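Local coordinates for adhesion and penetration protein autotransporter (Haemophilus influenzae, PDB 3SYJ) that promotes bacterial aggregation and adherence to and invasion of host cells, and is probably a serine protease displayed on the bacterial surface, at residues K878-L891 against V909-F923. Sequence-based numbering, arbitrary orientation.
Sequences KLKLSNDAEGDYIL and VESKDNQPLSDKLKF
Two successive coils of the parallel beta-helix stack here, near the C-terminal end of the passenger domain. Strand 878-881 pairs in parallel with 909-911, and strand 887-891 pairs in parallel with 921-923. On the first face, Glu910 N donates to Leu879 O at 2.9 Å, and Leu881 N donates to Glu910 O in a nearly straight bond (175°). On the second, Gly887 N donates to Lys920 O, while Tyr889 N bonds Lys922 O at 2.8 Å.

Between the faces lies an apolar interior. Leu881 has CG anti to its carbonyl carbon (chi1 -50°), which carries CD1 inward. There CD1 presses on Leu921 CD2 at 3.5 Å, a tight fit, and also touches Val909 CG1 at 3.6 Å. The same CD1 meets the edge of the Phe923 ring in its plane. Val909 CG2 sits over one face of that ring, toward the rim. The Tyr889 and Phe923 rings are neighbours with planes 36° apart. Leu921 CD2 also packs at 3.7 Å on CB of Ala885, the last residue of the type I turn that starts at Ser882. Phe946 of the hairpin strand 945-949 lies edge-to-face with Phe923 and covers this end of the core.

Charged side chains lie on the outside. Lys920 NZ and Glu886 OE1 form a salt bridge at 3.3 Å, with a weak hydrogen bond within it. The extended chain of Lys922 runs past Asp888, with Lys922 CD 3.2 Å from Asp888 OD1; the charged ends stay beyond salt-bridge distance. At the corner, Ser882 OG accepts from Asp884 N in an ST turn and bonds Gly857 O of the preceding coil. In-register parallel strands, with stacked leucine, valine and aromatic side chains inside, are typical of the right-handed beta-helix of autotransporter passenger domains, here in the pertactin-like region.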
loop_
_atom_site.group_PDB
_atom_site.type_symbol
_atom_site.label_atom_id
_atom_site.label_comp_id
_atom_site.label_asym_id
_atom_site.label_seq_id
_atom_site.Cartn_x
_atom_site.Cartn_y
_atom_site.Cartn_z
ATOM N N LYS A 878 -2.816 25.699 1.911
ATOM C CA LYS A 878 -2.347 26.298 3.151
ATOM C C LYS A 878 -0.877 25.996 3.417
ATOM O O LYS A 878 -0.374 24.931 3.065
ATOM C CB LYS A 878 -3.201 25.818 4.329
ATOM C CG LYS A 878 -4.651 26.283 4.277
ATOM C CD LYS A 878 -4.736 27.806 4.324
ATOM C CE LYS A 878 -6.053 28.329 3.758
ATOM N NZ LYS A 878 -7.208 28.001 4.628
ATOM N N LEU A 879 -0.192 26.950 4.029
ATOM C CA LEU A 879 1.162 26.735 4.510
ATOM C C LEU A 879 1.142 26.948 6.017
ATOM O O LEU A 879 0.963 28.068 6.495
ATOM C CB LEU A 879 2.138 27.695 3.829
ATOM C CG LEU A 879 3.622 27.598 4.192
ATOM C CD1 LEU A 879 4.148 26.186 3.976
ATOM C CD2 LEU A 879 4.432 28.609 3.391
ATOM N N LYS A 880 1.299 25.858 6.761
ATOM C CA LYS A 880 1.223 25.884 8.217
ATOM C C LYS A 880 2.621 25.818 8.827
ATOM O O LYS A 880 3.321 24.822 8.680
ATOM C CB LYS A 880 0.367 24.718 8.711
ATOM C CG LYS A 880 0.213 24.636 10.215
ATOM C CD LYS A 880 -0.740 23.516 10.612
ATOM C CE LYS A 880 -2.164 23.824 10.175
ATOM N NZ LYS A 880 -3.158 22.989 10.908
ATOM N N LEU A 881 3.022 26.883 9.510
ATOM C CA LEU A 881 4.381 26.985 10.029
ATOM C C LEU A 881 4.412 27.065 11.550
ATOM O O LEU A 881 3.375 27.198 12.197
ATOM C CB LEU A 881 5.085 28.204 9.429
ATOM C CG LEU A 881 5.011 28.347 7.909
ATOM C CD1 LEU A 881 5.739 29.600 7.463
ATOM C CD2 LEU A 881 5.593 27.116 7.232
ATOM N N SER A 882 5.611 26.981 12.115
ATOM C CA SER A 882 5.789 27.074 13.556
ATOM C C SER A 882 6.456 28.397 13.918
ATOM O O SER A 882 6.669 29.252 13.059
ATOM C CB SER A 882 6.653 25.920 14.055
ATOM O OG SER A 882 8.011 26.131 13.700
ATOM N N ASN A 883 6.794 28.558 15.190
ATOM C CA ASN A 883 7.498 29.751 15.639
ATOM C C ASN A 883 8.904 29.848 15.063
ATOM O O ASN A 883 9.465 30.939 14.961
ATOM C CB ASN A 883 7.552 29.799 17.165
ATOM C CG ASN A 883 6.338 30.485 17.765
ATOM O OD1 ASN A 883 5.752 30.003 18.737
ATOM N ND2 ASN A 883 5.951 31.618 17.181
ATOM N N ASP A 884 9.466 28.704 14.684
ATOM C CA ASP A 884 10.829 28.651 14.160
ATOM C C ASP A 884 10.963 29.136 12.716
ATOM O O ASP A 884 12.064 29.452 12.267
ATOM C CB ASP A 884 11.405 27.240 14.292
ATOM C CG ASP A 884 12.126 27.025 15.610
ATOM O OD1 ASP A 884 12.917 26.060 15.708
ATOM O OD2 ASP A 884 11.906 27.828 16.544
ATOM N N ALA A 885 9.855 29.193 11.986
ATOM C CA ALA A 885 9.895 29.641 10.598
ATOM C C ALA A 885 10.653 30.967 10.437
ATOM O O ALA A 885 10.659 31.801 11.343
ATOM C CB ALA A 885 8.492 29.755 10.041
ATOM N N GLU A 886 11.292 31.148 9.282
ATOM C CA GLU A 886 12.059 32.357 8.985
ATOM C C GLU A 886 12.566 32.312 7.550
ATOM O O GLU A 886 12.565 31.254 6.925
ATOM C CB GLU A 886 13.239 32.500 9.948
ATOM C CG GLU A 886 14.368 31.502 9.715
ATOM C CD GLU A 886 15.398 31.504 10.837
ATOM O OE1 GLU A 886 15.187 32.224 11.837
ATOM O OE2 GLU A 886 16.415 30.784 10.723
ATOM N N GLY A 887 12.999 33.455 7.026
ATOM C CA GLY A 887 13.505 33.521 5.663
ATOM C C GLY A 887 12.705 34.441 4.760
ATOM O O GLY A 887 11.735 35.058 5.193
ATOM N N ASP A 888 13.119 34.535 3.498
ATOM C CA ASP A 888 12.435 35.382 2.519
ATOM C C ASP A 888 11.784 34.566 1.407
ATOM O O ASP A 888 12.459 33.843 0.674
ATOM C CB ASP A 888 13.400 36.401 1.910
ATOM C CG ASP A 888 13.536 37.653 2.755
ATOM O OD1 ASP A 888 13.486 38.762 2.177
ATOM O OD2 ASP A 888 13.681 37.533 3.993
ATOM N N TYR A 889 10.472 34.701 1.267
ATOM C CA TYR A 889 9.747 33.882 0.306
ATOM C C TYR A 889 8.783 34.674 -0.564
ATOM O O TYR A 889 8.301 35.739 -0.180
ATOM C CB TYR A 889 9.017 32.755 1.034
ATOM C CG TYR A 889 9.940 31.976 1.938
ATOM C CD1 TYR A 889 10.796 31.013 1.419
ATOM C CD2 TYR A 889 9.977 32.223 3.304
ATOM C CE1 TYR A 889 11.651 30.306 2.233
ATOM C CE2 TYR A 889 10.830 31.520 4.130
ATOM C CZ TYR A 889 11.665 30.561 3.587
ATOM O OH TYR A 889 12.522 29.855 4.397
ATOM N N ILE A 890 8.530 34.147 -1.753
ATOM C CA ILE A 890 7.565 34.738 -2.661
ATOM C C ILE A 890 6.314 33.879 -2.660
ATOM O O ILE A 890 6.393 32.651 -2.699
ATOM C CB ILE A 890 8.123 34.840 -4.086
ATOM C CG1 ILE A 890 9.210 35.913 -4.147
ATOM C CG2 ILE A 890 7.008 35.143 -5.077
ATOM C CD1 ILE A 890 9.886 36.030 -5.495
ATOM N N LEU A 891 5.160 34.532 -2.582
ATOM C CA LEU A 891 3.882 33.842 -2.658
ATOM C C LEU A 891 3.226 34.118 -3.996
ATOM O O LEU A 891 3.014 35.268 -4.367
ATOM C CB LEU A 891 2.956 34.282 -1.523
ATOM C CG LEU A 891 2.920 33.390 -0.282
ATOM C CD1 LEU A 891 4.325 33.032 0.163
ATOM C CD2 LEU A 891 2.146 34.060 0.844
ATOM N N VAL A 909 -0.731 31.763 4.900
ATOM C CA VAL A 909 0.295 31.235 5.783
ATOM C C VAL A 909 -0.135 31.402 7.233
ATOM O O VAL A 909 -0.408 32.514 7.681
ATOM C CB VAL A 909 1.631 31.964 5.577
ATOM C CG1 VAL A 909 2.705 31.339 6.451
ATOM C CG2 VAL A 909 2.039 31.920 4.111
ATOM N N GLU A 910 -0.192 30.296 7.967
ATOM C CA GLU A 910 -0.678 30.320 9.342
ATOM C C GLU A 910 0.287 29.660 10.311
ATOM O O GLU A 910 1.302 29.086 9.913
ATOM C CB GLU A 910 -2.036 29.624 9.435
ATOM C CG GLU A 910 -2.010 28.170 8.985
ATOM C CD GLU A 910 -3.393 27.545 8.912
ATOM O OE1 GLU A 910 -4.246 27.870 9.765
ATOM O OE2 GLU A 910 -3.621 26.719 8.003
ATOM N N SER A 911 -0.043 29.740 11.593
ATOM C CA SER A 911 0.735 29.070 12.619
ATOM C C SER A 911 0.111 27.719 12.944
ATOM O O SER A 911 -1.100 27.535 12.801
ATOM C CB SER A 911 0.800 29.931 13.876
ATOM O OG SER A 911 1.369 29.206 14.950
ATOM N N LYS A 912 0.928 26.787 13.402
ATOM C CA LYS A 912 0.482 25.445 13.711
ATOM C C LYS A 912 -0.388 25.434 14.950
ATOM O O LYS A 912 -1.091 24.498 15.191
ATOM C CB LYS A 912 1.658 24.460 13.842
ATOM C CG LYS A 912 2.681 24.839 14.861
ATOM C CD LYS A 912 3.811 23.878 15.023
ATOM C CE LYS A 912 3.336 22.524 15.412
ATOM N NZ LYS A 912 4.413 21.750 16.076
ATOM N N ASP A 913 -0.314 26.497 15.726
ATOM C CA ASP A 913 -1.219 26.745 16.828
ATOM C C ASP A 913 -1.360 28.266 16.972
ATOM O O ASP A 913 -1.086 29.001 16.064
ATOM C CB ASP A 913 -0.584 26.316 18.126
ATOM C CG ASP A 913 0.769 26.886 18.301
ATOM O OD1 ASP A 913 1.503 26.410 19.144
ATOM O OD2 ASP A 913 1.104 27.819 17.586
ATOM N N ASN A 914 -1.796 28.706 18.141
ATOM C CA ASN A 914 -2.115 30.097 18.384
ATOM C C ASN A 914 -0.945 31.065 18.480
ATOM O O ASN A 914 -1.163 32.230 18.376
ATOM C CB ASN A 914 -2.986 30.297 19.633
ATOM C CG ASN A 914 -4.297 29.553 19.580
ATOM O OD1 ASN A 914 -4.994 29.554 18.577
ATOM N ND2 ASN A 914 -4.640 28.923 20.677
ATOM N N GLN A 915 0.275 30.617 18.692
ATOM C CA GLN A 915 1.376 31.570 18.672
ATOM C C GLN A 915 1.568 32.202 17.298
ATOM O O GLN A 915 1.347 31.574 16.291
ATOM C CB GLN A 915 2.691 30.925 19.125
ATOM C CG GLN A 915 2.589 30.020 20.330
ATOM C CD GLN A 915 2.541 30.730 21.659
ATOM O OE1 GLN A 915 2.983 31.839 21.804
ATOM N NE2 GLN A 915 2.032 30.063 22.627
ATOM N N PRO A 916 2.015 33.446 17.274
ATOM C CA PRO A 916 2.220 34.207 16.048
ATOM C C PRO A 916 3.489 33.853 15.276
ATOM O O PRO A 916 4.459 33.425 15.855
ATOM C CB PRO A 916 2.322 35.635 16.561
ATOM C CG PRO A 916 1.832 35.632 17.818
ATOM C CD PRO A 916 1.977 34.331 18.428
ATOM N N LEU A 917 3.468 34.036 13.971
ATOM C CA LEU A 917 4.638 33.708 13.164
ATOM C C LEU A 917 5.757 34.717 13.380
ATOM O O LEU A 917 5.504 35.905 13.570
ATOM C CB LEU A 917 4.270 33.657 11.680
ATOM C CG LEU A 917 3.295 32.562 11.246
ATOM C CD1 LEU A 917 2.968 32.702 9.770
ATOM C CD2 LEU A 917 3.862 31.180 11.542
ATOM N N SER A 918 6.994 34.236 13.337
ATOM C CA SER A 918 8.165 35.069 13.593
ATOM C C SER A 918 8.235 36.305 12.698
ATOM O O SER A 918 7.700 36.319 11.590
ATOM C CB SER A 918 9.443 34.236 13.446
ATOM O OG SER A 918 10.602 35.039 13.581
ATOM N N ASP A 919 8.897 37.345 13.195
ATOM C CA ASP A 919 9.153 38.548 12.412
ATOM C C ASP A 919 10.308 38.346 11.436
ATOM O O ASP A 919 10.529 39.164 10.539
ATOM C CB ASP A 919 9.459 39.728 13.329
ATOM C CG ASP A 919 8.237 40.577 13.605
ATOM O OD1 ASP A 919 8.336 41.816 13.447
ATOM O OD2 ASP A 919 7.177 40.009 13.963
ATOM N N LYS A 920 11.048 37.257 11.630
ATOM C CA LYS A 920 12.152 36.906 10.746
ATOM C C LYS A 920 11.604 36.229 9.498
ATOM O O LYS A 920 12.330 35.988 8.536
ATOM C CB LYS A 920 13.134 35.983 11.463
ATOM C CG LYS A 920 13.679 36.544 12.762
ATOM C CD LYS A 920 14.427 35.485 13.557
ATOM C CE LYS A 920 13.507 34.337 13.943
ATOM N NZ LYS A 920 14.198 33.329 14.791
ATOM N N LEU A 921 10.312 35.921 9.530
ATOM C CA LEU A 921 9.611 35.356 8.385
ATOM C C LEU A 921 9.114 36.483 7.471
ATOM O O LEU A 921 8.449 37.413 7.924
ATOM C CB LEU A 921 8.436 34.511 8.879
ATOM C CG LEU A 921 7.791 33.485 7.951
ATOM C CD1 LEU A 921 8.836 32.564 7.346
ATOM C CD2 LEU A 921 6.749 32.686 8.719
ATOM N N LYS A 922 9.440 36.410 6.187
ATOM C CA LYS A 922 9.053 37.467 5.264
ATOM C C LYS A 922 8.447 36.919 3.973
ATOM O O LYS A 922 9.063 36.103 3.284
ATOM C CB LYS A 922 10.251 38.363 4.951
ATOM C CG LYS A 922 9.941 39.508 3.995
ATOM C CD LYS A 922 11.190 40.335 3.707
ATOM C CE LYS A 922 10.873 41.566 2.863
ATOM N NZ LYS A 922 12.052 42.476 2.729
ATOM N N PHE A 923 7.236 37.377 3.654
ATOM C CA PHE A 923 6.539 36.962 2.438
ATOM C C PHE A 923 6.230 38.130 1.510
ATOM O O PHE A 923 5.992 39.252 1.958
ATOM C CB PHE A 923 5.232 36.248 2.779
ATOM C CG PHE A 923 5.425 34.937 3.464
ATOM C CD1 PHE A 923 5.750 33.809 2.738
ATOM C CD2 PHE A 923 5.291 34.831 4.832
ATOM C CE1 PHE A 923 5.933 32.598 3.363
ATOM C CE2 PHE A 923 5.474 33.625 5.464
ATOM C CZ PHE A 923 5.796 32.504 4.728
#